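Local coordinates for protein 2-Keto-3-deoxy-(6-phospho-)gluconate aldolase (Thermoproteus tenax, PDB 2R91) that is an aldolase of the dihydrodipicolinate synthetase family, built as a TIM barrel and assembled from four chains, at residues T10-G14 with R15-E19; A47-L50 with Q51-M54; I110-Y113 with F114-C118; D154-S158 with L159-L163. One frame throughout, in Å; residues are numbered along the deposited sequence.

Contact 1. Residues T10-G14 with R15-E19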
loop_
_atom_site.group_PDB
_atom_site.type_symbol
_atom_site.label_atom_id
_atom_site.label_comp_id
_atom_site.label_asym_id
_atom_site.label_seq_id
_atom_site.Cartn_x
_atom_site.Cartn_y
_atom_site.Cartn_z
ATOM N N THR A 10 -32.976 -0.985 1.082
ATOM C CA THR A 10 -33.764 0.145 1.576
ATOM C C THR A 10 -34.349 -0.150 2.969
ATOM O O THR A 10 -35.408 -0.789 3.051
ATOM C CB THR A 10 -34.927 0.470 0.614
ATOM O OG1 THR A 10 -35.682 -0.728 0.378
ATOM C CG2 THR A 10 -34.438 0.981 -0.785
ATOM N N PHE A 11 -33.686 0.306 4.042
ATOM C CA PHE A 11 -34.220 0.205 5.402
ATOM C C PHE A 11 -35.198 1.364 5.684
ATOM O O PHE A 11 -35.045 2.484 5.157
ATOM C CB PHE A 11 -33.107 0.257 6.469
ATOM C CG PHE A 11 -32.227 -0.950 6.499
ATOM C CD1 PHE A 11 -32.516 -2.019 7.358
ATOM C CD2 PHE A 11 -31.108 -1.031 5.691
ATOM C CE1 PHE A 11 -31.699 -3.150 7.375
ATOM C CE2 PHE A 11 -30.267 -2.144 5.729
ATOM C CZ PHE A 11 -30.584 -3.216 6.568
ATOM N N ARG A 12 -36.208 1.082 6.504
ATOM C CA ARG A 12 -37.037 2.123 7.101
ATOM C C ARG A 12 -37.531 1.607 8.441
ATOM O O ARG A 12 -37.953 0.450 8.543
ATOM C CB ARG A 12 -38.222 2.491 6.205
ATOM C CG ARG A 12 -39.281 3.317 6.917
ATOM C CD ARG A 12 -40.488 3.568 6.017
ATOM N NE ARG A 12 -40.144 4.595 5.041
ATOM C CZ ARG A 12 -40.897 4.941 3.998
ATOM N NH1 ARG A 12 -42.072 4.335 3.766
ATOM N NH2 ARG A 12 -40.459 5.899 3.172
ATOM N N GLY A 13 -37.469 2.454 9.464
ATOM C CA GLY A 13 -37.867 2.049 10.818
ATOM C C GLY A 13 -37.052 0.888 11.367
ATOM O O GLY A 13 -37.552 0.089 12.176
ATOM N N GLY A 14 -35.806 0.766 10.914
ATOM C CA GLY A 14 -34.908 -0.281 11.409
ATOM C C GLY A 14 -34.955 -1.599 10.659
ATOM O O GLY A 14 -34.085 -2.464 10.839
ATOM N N ARG A 15 -35.950 -1.767 9.801
ATOM C CA ARG A 15 -36.082 -3.009 9.054
ATOM C C ARG A 15 -36.063 -2.745 7.557
ATOM O O ARG A 15 -36.244 -1.607 7.128
ATOM C CB ARG A 15 -37.399 -3.711 9.442
ATOM C CG ARG A 15 -38.644 -2.850 9.248
ATOM C CD ARG A 15 -39.935 -3.570 9.694
ATOM N NE ARG A 15 -39.840 -4.111 11.059
ATOM C CZ ARG A 15 -40.808 -4.798 11.679
ATOM N NH1 ARG A 15 -41.979 -5.032 11.075
ATOM N NH2 ARG A 15 -40.607 -5.253 12.915
ATOM N N LEU A 16 -35.856 -3.790 6.763
ATOM C CA LEU A 16 -36.022 -3.707 5.315
ATOM C C LEU A 16 -37.431 -3.340 4.922
ATOM O O LEU A 16 -38.410 -3.950 5.400
ATOM C CB LEU A 16 -35.678 -5.029 4.636
ATOM C CG LEU A 16 -34.339 -5.632 5.046
ATOM C CD1 LEU A 16 -34.133 -6.978 4.396
ATOM C CD2 LEU A 16 -33.193 -4.699 4.656
ATOM N N ASP A 17 -37.552 -2.375 4.016
ATOM C CA ASP A 17 -38.841 -1.977 3.513
ATOM C C ASP A 17 -38.955 -2.429 2.062
ATOM O O ASP A 17 -38.327 -1.841 1.176
ATOM C CB ASP A 17 -39.000 -0.467 3.664
ATOM C CG ASP A 17 -40.367 0.024 3.266
ATOM O OD1 ASP A 17 -40.945 -0.484 2.296
ATOM O OD2 ASP A 17 -40.852 0.968 3.914
ATOM N N PRO A 18 -39.740 -3.497 1.807
ATOM C CA PRO A 18 -39.798 -4.062 0.467
ATOM C C PRO A 18 -40.647 -3.218 -0.471
ATOM O O PRO A 18 -40.525 -3.346 -1.678
ATOM C CB PRO A 18 -40.421 -5.452 0.698
ATOM C CG PRO A 18 -41.221 -5.309 1.947
ATOM C CD PRO A 18 -40.604 -4.222 2.764
ATOM N N GLU A 19 -41.482 -2.336 0.068
ATOM C CA GLU A 19 -42.249 -1.455 -0.805
ATOM C C GLU A 19 -41.332 -0.375 -1.389
ATOM O O GLU A 19 -41.370 -0.105 -2.584
ATOM C CB GLU A 19 -43.434 -0.808 -0.083
ATOM C CG GLU A 19 -44.602 -1.783 0.189
ATOM C CD GLU A 19 -44.333 -2.735 1.363
ATOM O OE1 GLU A 19 -44.353 -3.982 1.147
ATOM O OE2 GLU A 19 -44.091 -2.235 2.502
#
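Phe11 and Leu16 meet through a CH-pi contact in a tight beta hairpin, a compact example of a turn whose two arms are sewn together by backbone and side chain alike. The methyl CD2 of Leu16 stands over one face of the Phe11 ring, 3.7 Å from its centroid and displaced toward the rim; the two side chains run alongside each other in the same direction.

Backbone bonds set the register. Arg12 and Arg15 form the antiparallel hydrogen-bonded pair that closes a type I' turn, Arg12 N giving to Arg15 O at 2.8 Å, and Gly13 and Gly14 supply the positive phi angles of that turn. Beyond the pair, Asp17 N donates to Thr10 O at 2.8 Å, while the hydroxyl OG1 of Thr10 returns a bond to Asp17 O at 3.0 Å, a double tie at the open end.

Charge adds a looser link. With CG anti to the backbone N (chi1 -175°), Asp17 sets its carboxylate alongside the Arg12 chain. Arg12 NH1 lies 3.6 Å from Asp17 OD2, but the planes of guanidinium and carboxylate are 85° apart and no N-H points at the oxygen; Arg12 NH2 has a second acidic partner in Glu254. Asp17 OD1 caps the following helix, accepting a weak bond from Glu19 N and another hydrogen bond from Leu20 N.

The hairpin leads straight into helix 18-30, with Thr10 on Leu20 and Phe21, whereas Leu16 leans on Glu52 and Glu55 of helix 50-63.

Contact 2. Residues A47-L50 with Q51-M54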
loop_
_atom_site.group_PDB
_atom_site.type_symbol
_atom_site.label_atom_id
_atom_site.label_comp_id
_atom_site.label_asym_id
_atom_site.label_seq_id
_atom_site.Cartn_x
_atom_site.Cartn_y
_atom_site.Cartn_z
ATOM N N ALA A 47 -23.094 -6.353 5.828
ATOM C CA ALA A 47 -23.776 -5.878 7.030
ATOM C C ALA A 47 -25.126 -6.603 7.222
ATOM O O ALA A 47 -25.806 -6.357 8.223
ATOM C CB ALA A 47 -24.050 -4.368 6.948
ATOM N N LEU A 48 -25.541 -7.408 6.235
ATOM C CA LEU A 48 -26.897 -8.011 6.273
ATOM C C LEU A 48 -26.834 -9.421 6.811
ATOM O O LEU A 48 -25.928 -10.179 6.435
ATOM C CB LEU A 48 -27.521 -8.042 4.877
ATOM C CG LEU A 48 -27.596 -6.693 4.143
ATOM C CD1 LEU A 48 -28.204 -6.901 2.761
ATOM C CD2 LEU A 48 -28.424 -5.698 4.958
ATOM N N SER A 49 -27.796 -9.798 7.667
ATOM C CA SER A 49 -27.824 -11.185 8.153
ATOM C C SER A 49 -28.283 -12.110 7.027
ATOM O O SER A 49 -28.765 -11.665 5.973
ATOM C CB SER A 49 -28.776 -11.340 9.339
ATOM O OG SER A 49 -30.077 -11.042 8.935
ATOM N N LEU A 50 -28.139 -13.408 7.242
ATOM C CA LEU A 50 -28.641 -14.351 6.249
ATOM C C LEU A 50 -30.142 -14.103 5.979
ATOM O O LEU A 50 -30.556 -14.078 4.828
ATOM C CB LEU A 50 -28.347 -15.799 6.676
ATOM C CG LEU A 50 -29.151 -16.919 6.004
ATOM C CD1 LEU A 50 -28.781 -16.947 4.529
ATOM C CD2 LEU A 50 -28.829 -18.267 6.688
ATOM N N GLN A 51 -30.953 -13.861 7.016
ATOM C CA GLN A 51 -32.376 -13.707 6.777
ATOM C C GLN A 51 -32.687 -12.437 6.014
ATOM O O GLN A 51 -33.578 -12.405 5.157
ATOM C CB GLN A 51 -33.158 -13.754 8.082
ATOM C CG GLN A 51 -33.148 -15.164 8.740
ATOM C CD GLN A 51 -33.760 -15.119 10.135
ATOM O OE1 GLN A 51 -34.758 -14.428 10.368
ATOM N NE2 GLN A 51 -33.186 -15.859 11.047
ATOM N N GLU A 52 -31.943 -11.378 6.316
ATOM C CA GLU A 52 -32.074 -10.130 5.554
ATOM C C GLU A 52 -31.733 -10.348 4.074
ATOM O O GLU A 52 -32.427 -9.855 3.201
ATOM C CB GLU A 52 -31.218 -9.031 6.216
ATOM C CG GLU A 52 -31.854 -8.504 7.500
ATOM C CD GLU A 52 -30.921 -7.689 8.407
ATOM O OE1 GLU A 52 -29.678 -7.698 8.231
ATOM O OE2 GLU A 52 -31.450 -7.044 9.340
ATOM N N LYS A 53 -30.702 -11.135 3.782
ATOM C CA LYS A 53 -30.369 -11.433 2.393
ATOM C C LYS A 53 -31.435 -12.289 1.705
ATOM O O LYS A 53 -31.683 -12.164 0.497
ATOM C CB LYS A 53 -29.012 -12.123 2.296
ATOM C CG LYS A 53 -27.798 -11.235 2.725
ATOM C CD LYS A 53 -26.502 -11.872 2.204
ATOM C CE LYS A 53 -25.263 -10.975 2.540
ATOM N NZ LYS A 53 -24.735 -11.275 3.902
ATOM N N MET A 54 -32.053 -13.183 2.476
ATOM C CA MET A 54 -33.204 -13.940 1.959
ATOM C C MET A 54 -34.359 -13.013 1.652
ATOM O O MET A 54 -34.996 -13.157 0.643
ATOM C CB MET A 54 -33.645 -14.974 3.004
ATOM C CG MET A 54 -32.584 -16.040 3.248
ATOM S SD MET A 54 -33.060 -17.254 4.518
ATOM C CE MET A 54 -34.487 -17.993 3.697
#
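Ser49 holds OG between its own backbone N and carbonyl carbon (chi1 63°), and Glu52 sends an extended chain back along the helix start with CG beside its backbone N (chi1 -75°); together these torsions build a capping box at the N terminus of helix 50-63. The box works by exchange. Ser49 OG accepts from Glu52 N at 3.2 Å, and Ser49 N donates to Glu52 OE1 at 2.9 Å along a nearly straight path, meeting the carboxylate on its anti side and well out of its plane. The other oxygen, OE2, is engaged by Arg259 in a salt bridge, which probably favours the charged form of Glu52 and fixes how its carboxylate is turned.

Lys53 supplies a second return link. Its CG lies 3.9 Å from Leu48 CB, and the chain bends at its last torsion (chi4 86°) to bring the ammonium to Leu48 O; weak bonds to Gly45 O and Ala72 O share the same nitrogen. The first regular turns follow, with Lys53 N bonded to Ser49 O at 3.0 Å. On the flank facing Leu82 of helix 76-88, Leu50 and Met54 cross at a slant, and Leu50 CD1 comes within 4.1 Å of Met54 CG.

Contact 3. Residues I110-Y113 with F114-C118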
loop_
_atom_site.group_PDB
_atom_site.type_symbol
_atom_site.label_atom_id
_atom_site.label_comp_id
_atom_site.label_asym_id
_atom_site.label_seq_id
_atom_site.Cartn_x
_atom_site.Cartn_y
_atom_site.Cartn_z
ATOM N N ILE A 110 -9.328 -20.222 0.487
ATOM C CA ILE A 110 -10.083 -19.447 -0.509
ATOM C C ILE A 110 -10.666 -20.368 -1.592
ATOM O O ILE A 110 -11.807 -20.210 -2.006
ATOM C CB ILE A 110 -9.199 -18.364 -1.216
ATOM C CG1 ILE A 110 -8.500 -17.441 -0.214
ATOM C CG2 ILE A 110 -10.035 -17.555 -2.214
ATOM C CD1 ILE A 110 -9.438 -16.914 0.791
ATOM N N ALA A 111 -9.863 -21.301 -2.073
ATOM C CA ALA A 111 -10.298 -22.199 -3.154
ATOM C C ALA A 111 -11.425 -23.101 -2.713
ATOM O O ALA A 111 -12.359 -23.308 -3.460
ATOM C CB ALA A 111 -9.117 -23.061 -3.662
ATOM N N LYS A 112 -11.311 -23.670 -1.513
ATOM C CA LYS A 112 -12.352 -24.546 -0.976
ATOM C C LYS A 112 -13.665 -23.794 -0.872
ATOM O O LYS A 112 -14.708 -24.323 -1.259
ATOM C CB LYS A 112 -11.964 -25.106 0.418
ATOM C CG LYS A 112 -13.046 -26.026 1.015
ATOM C CD LYS A 112 -12.542 -26.794 2.233
ATOM C CE LYS A 112 -13.656 -27.638 2.896
ATOM N NZ LYS A 112 -14.342 -28.544 1.932
ATOM N N TYR A 113 -13.615 -22.570 -0.344
ATOM C CA TYR A 113 -14.801 -21.707 -0.278
ATOM C C TYR A 113 -15.547 -21.606 -1.610
ATOM O O TYR A 113 -16.754 -21.875 -1.692
ATOM C CB TYR A 113 -14.425 -20.288 0.186
ATOM C CG TYR A 113 -15.638 -19.362 0.228
ATOM C CD1 TYR A 113 -16.597 -19.482 1.258
ATOM C CD2 TYR A 113 -15.848 -18.390 -0.774
ATOM C CE1 TYR A 113 -17.722 -18.656 1.311
ATOM C CE2 TYR A 113 -16.936 -17.565 -0.734
ATOM C CZ TYR A 113 -17.886 -17.695 0.309
ATOM O OH TYR A 113 -18.983 -16.863 0.352
ATOM N N PHE A 114 -14.838 -21.177 -2.654
ATOM C CA PHE A 114 -15.471 -21.043 -3.974
ATOM C C PHE A 114 -15.877 -22.379 -4.559
ATOM O O PHE A 114 -16.943 -22.486 -5.110
ATOM C CB PHE A 114 -14.584 -20.241 -4.967
ATOM C CG PHE A 114 -14.612 -18.743 -4.709
ATOM C CD1 PHE A 114 -15.685 -17.981 -5.124
ATOM C CD2 PHE A 114 -13.558 -18.116 -4.065
ATOM C CE1 PHE A 114 -15.747 -16.603 -4.887
ATOM C CE2 PHE A 114 -13.603 -16.746 -3.814
ATOM C CZ PHE A 114 -14.711 -15.982 -4.239
ATOM N N ARG A 115 -15.063 -23.409 -4.405
ATOM C CA ARG A 115 -15.458 -24.710 -4.978
ATOM C C ARG A 115 -16.705 -25.295 -4.301
ATOM O O ARG A 115 -17.591 -25.834 -4.962
ATOM C CB ARG A 115 -14.283 -25.675 -4.949
ATOM C CG ARG A 115 -13.256 -25.273 -6.002
ATOM C CD ARG A 115 -11.945 -25.950 -5.792
ATOM N NE ARG A 115 -10.974 -25.592 -6.825
ATOM C CZ ARG A 115 -9.669 -25.836 -6.735
ATOM N NH1 ARG A 115 -9.179 -26.420 -5.640
ATOM N NH2 ARG A 115 -8.847 -25.501 -7.732
ATOM N N ASP A 116 -16.802 -25.136 -2.989
ATOM C CA ASP A 116 -18.013 -25.529 -2.286
ATOM C C ASP A 116 -19.256 -24.784 -2.771
ATOM O O ASP A 116 -20.352 -25.344 -2.871
ATOM C CB ASP A 116 -17.842 -25.305 -0.795
ATOM C CG ASP A 116 -17.028 -26.391 -0.144
ATOM O OD1 ASP A 116 -16.576 -27.315 -0.862
ATOM O OD2 ASP A 116 -16.826 -26.307 1.078
ATOM N N LEU A 117 -19.104 -23.496 -3.056
ATOM C CA LEU A 117 -20.215 -22.735 -3.601
ATOM C C LEU A 117 -20.647 -23.265 -4.966
ATOM O O LEU A 117 -21.852 -23.448 -5.239
ATOM C CB LEU A 117 -19.781 -21.278 -3.743
ATOM C CG LEU A 117 -20.688 -20.173 -3.255
ATOM C CD1 LEU A 117 -21.409 -20.561 -1.942
ATOM C CD2 LEU A 117 -19.826 -18.890 -3.083
ATOM N N CYS A 118 -19.676 -23.492 -5.842
ATOM C CA CYS A 118 -19.982 -24.044 -7.171
ATOM C C CYS A 118 -20.693 -25.406 -7.097
ATOM O O CYS A 118 -21.566 -25.701 -7.918
ATOM C CB CYS A 118 -18.711 -24.168 -8.021
ATOM S SG CYS A 118 -17.956 -22.555 -8.527
#
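Helix 107-120 is the crossover segment of a beta-alpha-beta unit, and in its middle turns Tyr113 and Phe114 form a T-shaped aromatic pair between sequence neighbours. The edge of Tyr113 is presented to the face of Phe114, the planes 82° apart and the centroids separated by 5.3 Å; Tyr113 CD2 stands over the centre of the Phe114 ring. CG of Tyr113 anti to the backbone N (chi1 179°) and CG of Phe114 beside its own N (chi1 -76°) bring the two rings together. Ile110 approaches Phe114 differently, its CG2 lying in the ring plane at the edge, 4.0 Å from CE2. One turn on, Leu117 CD2 rests 4.0 Å from Tyr113 CE2.

Phe114 and Leu117 face the barrel wall of the TIM fold, Phe114 on Ser96 and Leu127 and Leu117 on Ser96, while Tyr113 and Leu117 also pack on helix 76-88; the Tyr113 hydroxyl is hydrogen-bonded to Ser96. Another flank is polar. Lys112 NZ reaches Asp116 OD2 at 3.5 Å, a weakly hydrogen-bonded salt bridge, and Lys112 also makes a cation-pi contact with Tyr263 of the second subunit. The methyl CB of Ala111 lies 3.9 Å above the guanidinium plane of Arg115, whose NE is bound by Leu146 O.

Contact 4. Residues D154-S158 with L159-L163. With SO4 (sulfate ion), chain E.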
loop_
_atom_site.group_PDB
_atom_site.type_symbol
_atom_site.label_atom_id
_atom_site.label_comp_id
_atom_site.label_asym_id
_atom_site.label_seq_id
_atom_site.Cartn_x
_atom_site.Cartn_y
_atom_site.Cartn_z
ATOM N N ASP A 154 -15.632 -7.036 -11.093
ATOM C CA ASP A 154 -14.357 -6.558 -10.562
ATOM C C ASP A 154 -14.532 -5.083 -10.214
ATOM O O ASP A 154 -14.580 -4.204 -11.101
ATOM C CB ASP A 154 -13.247 -6.798 -11.603
ATOM C CG ASP A 154 -11.818 -6.607 -11.039
ATOM O OD1 ASP A 154 -11.607 -6.777 -9.825
ATOM O OD2 ASP A 154 -10.897 -6.262 -11.834
ATOM N N THR A 155 -14.717 -4.809 -8.925
ATOM C CA THR A 155 -14.875 -3.427 -8.463
ATOM C C THR A 155 -13.457 -2.962 -8.194
ATOM O O THR A 155 -12.883 -3.243 -7.156
ATOM C CB THR A 155 -15.814 -3.276 -7.221
ATOM O OG1 THR A 155 -17.145 -3.642 -7.611
ATOM C CG2 THR A 155 -15.875 -1.807 -6.778
ATOM N N ASN A 156 -12.888 -2.274 -9.182
ATOM C CA ASN A 156 -11.440 -2.135 -9.284
ATOM C C ASN A 156 -11.104 -0.956 -10.202
ATOM O O ASN A 156 -11.678 -0.859 -11.293
ATOM C CB ASN A 156 -10.893 -3.425 -9.906
ATOM C CG ASN A 156 -9.410 -3.626 -9.645
ATOM O OD1 ASN A 156 -8.599 -2.692 -9.753
ATOM N ND2 ASN A 156 -9.051 -4.843 -9.257
ATOM N N GLU A 157 -10.183 -0.083 -9.781
ATOM C CA GLU A 157 -9.758 1.048 -10.619
ATOM C C GLU A 157 -8.856 0.613 -11.774
ATOM O O GLU A 157 -8.670 1.366 -12.733
ATOM C CB GLU A 157 -9.028 2.125 -9.798
ATOM C CG GLU A 157 -9.878 2.836 -8.742
ATOM C CD GLU A 157 -11.032 3.692 -9.293
ATOM O OE1 GLU A 157 -10.935 4.299 -10.412
ATOM O OE2 GLU A 157 -12.044 3.778 -8.562
ATOM N N SER A 158 -8.286 -0.588 -11.686
ATOM C CA SER A 158 -7.415 -1.066 -12.760
ATOM C C SER A 158 -8.205 -1.789 -13.889
ATOM O O SER A 158 -8.595 -2.945 -13.746
ATOM C CB SER A 158 -6.316 -1.948 -12.180
ATOM O OG SER A 158 -5.632 -2.637 -13.207
ATOM N N LEU A 159 -8.460 -1.095 -15.002
ATOM C CA LEU A 159 -9.206 -1.702 -16.100
ATOM C C LEU A 159 -8.483 -2.925 -16.664
ATOM O O LEU A 159 -9.112 -3.904 -17.081
ATOM C CB LEU A 159 -9.469 -0.674 -17.206
ATOM C CG LEU A 159 -10.449 -1.116 -18.293
ATOM C CD1 LEU A 159 -11.849 -1.421 -17.676
ATOM C CD2 LEU A 159 -10.572 0.016 -19.400
ATOM N N ALA A 160 -7.153 -2.886 -16.666
ATOM C CA ALA A 160 -6.372 -4.031 -17.157
ATOM C C ALA A 160 -6.601 -5.275 -16.286
ATOM O O ALA A 160 -6.663 -6.362 -16.780
ATOM C CB ALA A 160 -4.892 -3.690 -17.188
ATOM N N HIS A 161 -6.703 -5.087 -14.983
ATOM C CA HIS A 161 -6.976 -6.214 -14.064
ATOM C C HIS A 161 -8.303 -6.868 -14.494
ATOM O O HIS A 161 -8.419 -8.103 -14.610
ATOM C CB HIS A 161 -7.020 -5.647 -12.622
ATOM C CG HIS A 161 -7.140 -6.698 -11.559
ATOM N ND1 HIS A 161 -8.350 -7.269 -11.217
ATOM C CD2 HIS A 161 -6.205 -7.292 -10.775
ATOM C CE1 HIS A 161 -8.157 -8.168 -10.260
ATOM N NE2 HIS A 161 -6.868 -8.200 -9.966
ATOM N N THR A 162 -9.307 -6.041 -14.778
ATOM C CA THR A 162 -10.620 -6.551 -15.203
ATOM C C THR A 162 -10.560 -7.250 -16.557
ATOM O O THR A 162 -11.097 -8.367 -16.732
ATOM C CB THR A 162 -11.679 -5.438 -15.223
ATOM O OG1 THR A 162 -11.668 -4.759 -13.975
ATOM C CG2 THR A 162 -13.101 -6.002 -15.465
ATOM N N LEU A 163 -9.903 -6.598 -17.527
ATOM C CA LEU A 163 -9.744 -7.179 -18.853
ATOM C C LEU A 163 -9.059 -8.537 -18.775
ATOM O O LEU A 163 -9.368 -9.436 -19.532
ATOM C CB LEU A 163 -8.930 -6.219 -19.772
ATOM C CG LEU A 163 -9.763 -5.110 -20.434
ATOM C CD1 LEU A 163 -8.873 -3.940 -20.912
ATOM C CD2 LEU A 163 -10.585 -5.680 -21.604
HETATM S S SO4 E . -20.458 -2.327 -5.580
HETATM O O1 SO4 E . -19.238 -3.170 -5.703
HETATM O O2 SO4 E . -20.699 -1.831 -6.957
HETATM O O3 SO4 E . -21.617 -2.917 -4.935
HETATM O O4 SO4 E . -20.222 -1.150 -4.708
HETATM O O HOH W 1 -7.363 1.180 -15.174
#
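Asp154 OD2 is gripped by two donors from helix 159-168: Thr162 OG1 at 2.7 Å and His161 ND1 at 2.8 Å. They arrive from opposite faces of the carboxylate plane, the hydroxyl on the anti side and the imidazole on the syn side, so the oxygen accepts two bonds from different directions. The histidine bond lies close to its ring plane and is fairly straight (159° at the hydrogen).

The carboxylate's other oxygen, OD1, accepts from Asn156 ND2 at 3.3 Å, within the plane of the amide. The same ND2 stands 3.2 Å above one face of the His161 ring, offset toward the rim near ND1, with amide and ring planes 31° apart; the amide nitrogen lies over the ring, but its angle to ND1 is too poor for a hydrogen bond. At its far side, His161 NE2 is hydrogen-bonded to Asp137, so acidic groups hold both ring nitrogens and fix the rotation of the imidazole.

The loop itself is shaped by its side chains. Asn156 OD1 takes the N-H of Ser158 at 2.9 Å, and Ser158, with OG anti to its own backbone N (chi1 168°), accepts at OG from His161 N at 3.2 Å. A water joins Glu157 O to Leu159 N, and at the other end Thr155 OG1 lies near a sulfate ion that Lys153, Tyr128 and Thr42 also bind. The arrangement is an Asx turn running into a serine N-cap, here in the connection from strand 149-154 of the barrel to its following helix.

In the fold
From the N terminus the four contacts come in series, none nested within or crossing another. Contact 1 closes the hairpin after strand 2-6 and opens helix 18-30; contact 2 ends the loop after strand 35-38 at the start of helix 50-63. These two touch, Phe11 CZ meeting Leu48 CD2 at 3.7 Å. Contact 3 lies wholly within helix 107-120, which the disulfide from Cys118 to Cys148 ties toward strand 149-154. That strand leads into contact 4, which closes the loop before helix 159-168, on the opposite side of the chain's centre from contacts 1 and 2; the centres of contacts 1 and 4 are about 33 Å apart.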